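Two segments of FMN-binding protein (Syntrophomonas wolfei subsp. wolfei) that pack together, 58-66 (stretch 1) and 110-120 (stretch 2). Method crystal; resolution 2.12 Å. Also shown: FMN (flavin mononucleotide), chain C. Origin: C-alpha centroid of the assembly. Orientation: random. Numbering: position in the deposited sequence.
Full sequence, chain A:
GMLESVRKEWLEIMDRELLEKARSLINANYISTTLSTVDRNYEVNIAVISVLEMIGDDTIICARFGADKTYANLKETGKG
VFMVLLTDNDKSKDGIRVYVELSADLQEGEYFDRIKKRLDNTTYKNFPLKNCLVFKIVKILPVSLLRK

Stretch 1 (58-66) DTIICARFG
Stretch 2 110-120: EYFDRIKKRLD

Residues 59-64 form a strand, with phi near -80° to -150° and psi near 105° to 150°, and the residues of 110-120, which are helical with phi and psi near -60° and -45°, pack against it. Their axes approach to 8.2 Å, and their N-to-C directions diverge by 62° (signed crossing angle -62°). The register is set where Ala 63 CA lies 6.1 Å from Ile 115 CA. No hydrogen bond crosses the interface, which buries 396 Å² in total; the contact is one of apolar packing. Alternation along the strand sends the CA-to-CB bonds of Thr 59, Ile 61 and Ala 63 toward the helix, while those of Cys 62 and Arg 64 point away.

Glu 110, the first residue of the stretch, is helical, exposed and clear of the strand; its O accepts a hydrogen bond from Arg 114 N at 2.9 Å. Tyr 111 makes the first contact. Its chi1 is m (-65°) and its chi2 -60°, which brings CD1 to 3.5 Å from Ile 61 CG2 and CE1 to 4.3 Å from Thr 59 CG2. A tyrosine suits this border because its ring carbons can meet methyl groups while the residue remains partly exposed. Thr 59, chi1 m, presents its methyl to the ring, and its OG1 donates a 2.7 Å hydrogen bond to Asp 58 OD1.

Phe 112 points away and Asp 113 is out of reach. Arg 114 starts toward the strand, but its end leads away: with chi1 t and chi2 p, its CG lies 3.9 Å from Ile 61 CD1, and the guanidinium is hydrogen-bonded elsewhere in the structure. The aliphatic base of a long side chain thus contributes to packing while its charge stays outside.

Ile 115 is the central residue of the helix face. Its N bonds to Tyr 111 O at 2.9 Å, continuing the helical pattern. With chi1 t (-157°) and chi2 p (65°), its CG1 comes within 3.4 Å of Ala 63 N and 3.7 Å of Ala 63 CB; its CB meets Ile 61 CD1 at 3.9 Å. Ile 61 has chi1 p and chi2 t. The small side chain of Ala 63 accompanies the close backbone approach here.

Lys 116 points away, Lys 117 is out of reach, and neither is modelled beyond CG. Arg 118 points toward the strand without touching it. One turn beyond Ile 115, Leu 119, whose N bonds to Ile 115 O at 3.0 Å, has chi1 t and chi2 p. Leu 119 CD2 lies 4.2 Å from Ala 63 CB, Leu 119 CD1 is 4.2 Å from Phe 65 CE1, and Leu 119 CD2 also comes within 4.3 Å of Phe 65 CD1. Phe 65 (chi1 p, chi2 -88°) carries FMN C2 over one ring face. The flavin is also held by the backbone: FMN N3 donates to Ala 63 O at 2.9 Å, and Phe 65 N and Gly 66 N each donate to FMN O2 at 3.1 Å. Asp 120 is exposed and makes no contact with the strand.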

# COMPACT_ATOMS: atom_id res chain seq x y z
N ASP A 58 -8.22 6.15 -18.70
CA ASP A 58 -6.89 5.59 -18.85
C ASP A 58 -5.74 6.35 -18.17
O ASP A 58 -4.61 5.91 -18.25
CB ASP A 58 -6.59 5.46 -20.35
CG ASP A 58 -6.84 6.76 -21.13
OD1 ASP A 58 -6.51 7.85 -20.62
OD2 ASP A 58 -7.38 6.69 -22.26
N THR A 59 -6.01 7.44 -17.46
CA THR A 59 -4.91 8.25 -16.93
C THR A 59 -5.05 8.70 -15.48
O THR A 59 -6.14 9.07 -15.05
CB THR A 59 -4.78 9.55 -17.78
OG1 THR A 59 -4.68 9.23 -19.17
CG2 THR A 59 -3.57 10.39 -17.36
N ILE A 60 -3.95 8.66 -14.74
CA ILE A 60 -3.89 9.25 -13.40
C ILE A 60 -2.68 10.18 -13.42
O ILE A 60 -1.61 9.81 -13.92
CB ILE A 60 -3.78 8.22 -12.24
CG1 ILE A 60 -5.08 7.45 -12.06
CG2 ILE A 60 -3.49 8.94 -10.91
CD1 ILE A 60 -4.93 6.26 -11.14
N ILE A 61 -2.87 11.41 -12.96
CA ILE A 61 -1.79 12.37 -12.83
C ILE A 61 -1.61 12.64 -11.35
O ILE A 61 -2.55 12.58 -10.55
CB ILE A 61 -1.94 13.67 -13.65
CG1 ILE A 61 -3.20 14.45 -13.28
CG2 ILE A 61 -1.96 13.36 -15.15
CD1 ILE A 61 -3.16 15.90 -13.79
N CYS A 62 -0.38 12.97 -11.00
CA CYS A 62 0.00 13.07 -9.63
C CYS A 62 1.11 14.10 -9.47
O CYS A 62 2.05 14.16 -10.29
CB CYS A 62 0.48 11.66 -9.30
SG CYS A 62 1.51 11.42 -7.94
N ALA A 63 0.99 14.93 -8.43
CA ALA A 63 2.00 15.93 -8.12
C ALA A 63 3.14 15.26 -7.37
O ALA A 63 2.91 14.57 -6.38
CB ALA A 63 1.42 17.03 -7.27
N ARG A 64 4.36 15.44 -7.84
CA ARG A 64 5.50 14.91 -7.11
C ARG A 64 6.27 16.07 -6.46
O ARG A 64 6.93 16.87 -7.15
CB ARG A 64 6.37 14.05 -8.01
CG ARG A 64 7.44 13.28 -7.25
CD ARG A 64 8.72 14.03 -7.26
NE ARG A 64 9.70 13.61 -6.26
CZ ARG A 64 11.00 13.83 -6.38
NH1 ARG A 64 11.48 14.43 -7.46
NH2 ARG A 64 11.83 13.44 -5.43
N PHE A 65 6.14 16.17 -5.14
CA PHE A 65 6.84 17.18 -4.35
C PHE A 65 7.73 16.55 -3.26
O PHE A 65 8.75 17.13 -2.91
CB PHE A 65 5.87 18.23 -3.79
CG PHE A 65 4.75 17.68 -2.95
CD1 PHE A 65 3.55 17.27 -3.53
CD2 PHE A 65 4.86 17.63 -1.55
CE1 PHE A 65 2.50 16.78 -2.75
CE2 PHE A 65 3.81 17.14 -0.76
CZ PHE A 65 2.63 16.72 -1.36
N GLY A 66 7.33 15.40 -2.72
CA GLY A 66 8.16 14.65 -1.76
C GLY A 66 8.42 13.32 -2.43
O GLY A 66 8.96 13.27 -3.55
N GLU A 110 -0.14 20.66 -20.36
CA GLU A 110 -1.50 20.58 -19.82
C GLU A 110 -1.59 19.80 -18.49
O GLU A 110 -2.24 20.26 -17.55
CB GLU A 110 -2.47 20.00 -20.86
CG GLU A 110 -2.13 18.58 -21.34
CD GLU A 110 -3.13 18.02 -22.34
OE1 GLU A 110 -4.07 18.75 -22.73
OE2 GLU A 110 -2.96 16.84 -22.74
N TYR A 111 -0.95 18.65 -18.42
CA TYR A 111 -0.97 17.83 -17.20
C TYR A 111 -0.34 18.55 -16.01
O TYR A 111 -0.91 18.57 -14.92
CB TYR A 111 -0.22 16.53 -17.40
CG TYR A 111 -0.82 15.58 -18.40
CD1 TYR A 111 -2.11 15.08 -18.24
CD2 TYR A 111 -0.07 15.12 -19.47
CE1 TYR A 111 -2.65 14.18 -19.15
CE2 TYR A 111 -0.59 14.21 -20.38
CZ TYR A 111 -1.88 13.75 -20.21
OH TYR A 111 -2.38 12.84 -21.13
N PHE A 112 0.83 19.13 -16.24
CA PHE A 112 1.55 19.88 -15.21
C PHE A 112 0.70 21.03 -14.69
O PHE A 112 0.55 21.22 -13.48
CB PHE A 112 2.88 20.39 -15.78
CG PHE A 112 3.75 21.09 -14.78
CD1 PHE A 112 4.64 20.37 -14.00
CD2 PHE A 112 3.69 22.46 -14.63
CE1 PHE A 112 5.45 21.02 -13.07
CE2 PHE A 112 4.50 23.10 -13.70
CZ PHE A 112 5.37 22.38 -12.93
N ASP A 113 0.14 21.80 -15.62
CA ASP A 113 -0.72 22.92 -15.28
C ASP A 113 -1.94 22.46 -14.49
O ASP A 113 -2.32 23.06 -13.49
CB ASP A 113 -1.17 23.66 -16.56
CG ASP A 113 -0.03 24.41 -17.26
OD1 ASP A 113 1.08 24.57 -16.68
OD2 ASP A 113 -0.26 24.86 -18.40
N ARG A 114 -2.55 21.38 -14.94
CA ARG A 114 -3.72 20.81 -14.28
C ARG A 114 -3.41 20.42 -12.83
O ARG A 114 -4.09 20.85 -11.91
CB ARG A 114 -4.20 19.59 -15.07
CG ARG A 114 -5.47 18.95 -14.57
CD ARG A 114 -6.66 19.89 -14.68
NE ARG A 114 -7.89 19.19 -14.32
CZ ARG A 114 -9.10 19.75 -14.32
NH1 ARG A 114 -9.27 21.02 -14.67
NH2 ARG A 114 -10.14 19.02 -13.96
N ILE A 115 -2.37 19.61 -12.62
CA ILE A 115 -2.04 19.15 -11.27
C ILE A 115 -1.55 20.30 -10.37
O ILE A 115 -1.67 20.23 -9.15
CB ILE A 115 -0.98 18.01 -11.28
CG1 ILE A 115 -1.07 17.18 -9.99
CG2 ILE A 115 0.43 18.57 -11.47
CD1 ILE A 115 -2.37 16.41 -9.82
N LYS A 116 -0.99 21.36 -10.98
CA LYS A 116 -0.51 22.51 -10.23
C LYS A 116 -1.69 23.22 -9.57
O LYS A 116 -1.66 23.53 -8.37
CB LYS A 116 0.25 23.49 -11.14
CG LYS A 116 0.80 24.73 -10.44
N LYS A 117 -2.73 23.47 -10.37
CA LYS A 117 -3.96 24.10 -9.90
C LYS A 117 -4.50 23.34 -8.68
O LYS A 117 -4.81 23.94 -7.66
CB LYS A 117 -5.02 24.12 -11.00
CG LYS A 117 -4.64 24.95 -12.22
N ARG A 118 -4.57 22.02 -8.79
CA ARG A 118 -5.04 21.19 -7.68
C ARG A 118 -4.16 21.37 -6.44
O ARG A 118 -4.68 21.64 -5.35
CB ARG A 118 -5.10 19.72 -8.10
CG ARG A 118 -5.56 18.76 -7.00
CD ARG A 118 -5.72 17.35 -7.52
NE ARG A 118 -6.85 17.21 -8.44
CZ ARG A 118 -8.10 16.92 -8.09
NH1 ARG A 118 -8.44 16.71 -6.82
NH2 ARG A 118 -9.04 16.82 -9.02
N LEU A 119 -2.84 21.22 -6.61
CA LEU A 119 -1.90 21.36 -5.49
C LEU A 119 -1.99 22.71 -4.79
O LEU A 119 -1.79 22.79 -3.57
CB LEU A 119 -0.45 21.12 -5.95
CG LEU A 119 0.65 21.18 -4.88
CD1 LEU A 119 0.33 20.28 -3.68
CD2 LEU A 119 2.01 20.82 -5.48
N ASP A 120 -2.30 23.77 -5.54
CA ASP A 120 -2.43 25.11 -4.96
C ASP A 120 -3.49 25.15 -3.85
O ASP A 120 -3.35 25.89 -2.87
CB ASP A 120 -2.79 26.16 -6.03
CG ASP A 120 -1.63 26.47 -6.98
OD1 ASP A 120 -0.47 26.12 -6.69
OD2 ASP A 120 -1.90 27.10 -8.03
N1 FMN C . 3.99 13.43 -1.59
C2 FMN C . 3.93 13.61 -2.96
O2 FMN C . 4.97 13.69 -3.63
N3 FMN C . 2.69 13.69 -3.59
C4 FMN C . 1.52 13.61 -2.85
O4 FMN C . 0.43 13.69 -3.45
C4A FMN C . 1.58 13.45 -1.46
N5 FMN C . 0.43 13.38 -0.69
C5A FMN C . 0.49 13.21 0.69
C6 FMN C . -0.70 13.12 1.43
C7 FMN C . -0.65 12.96 2.81
C7M FMN C . -1.94 12.88 3.58
C8 FMN C . 0.58 12.87 3.47
C8M FMN C . 0.65 12.68 4.97
C9 FMN C . 1.77 12.94 2.73
C9A FMN C . 1.73 13.12 1.33
N10 FMN C . 2.90 13.19 0.56
C10 FMN C . 2.83 13.36 -0.83
C1' FMN C . 4.27 13.12 1.21
C2' FMN C . 4.90 11.73 1.11
O2' FMN C . 4.04 10.74 1.62
C3' FMN C . 6.25 11.75 1.85
O3' FMN C . 7.16 12.53 1.10
C4' FMN C . 6.83 10.36 2.11
O4' FMN C . 7.91 10.45 3.01
C5' FMN C . 7.34 9.69 0.84
O5' FMN C . 7.79 8.40 1.14
P FMN C . 8.96 7.67 0.28
O1P FMN C . 10.30 8.31 0.54
O2P FMN C . 8.69 7.73 -1.21
O3P FMN C . 8.98 6.28 0.83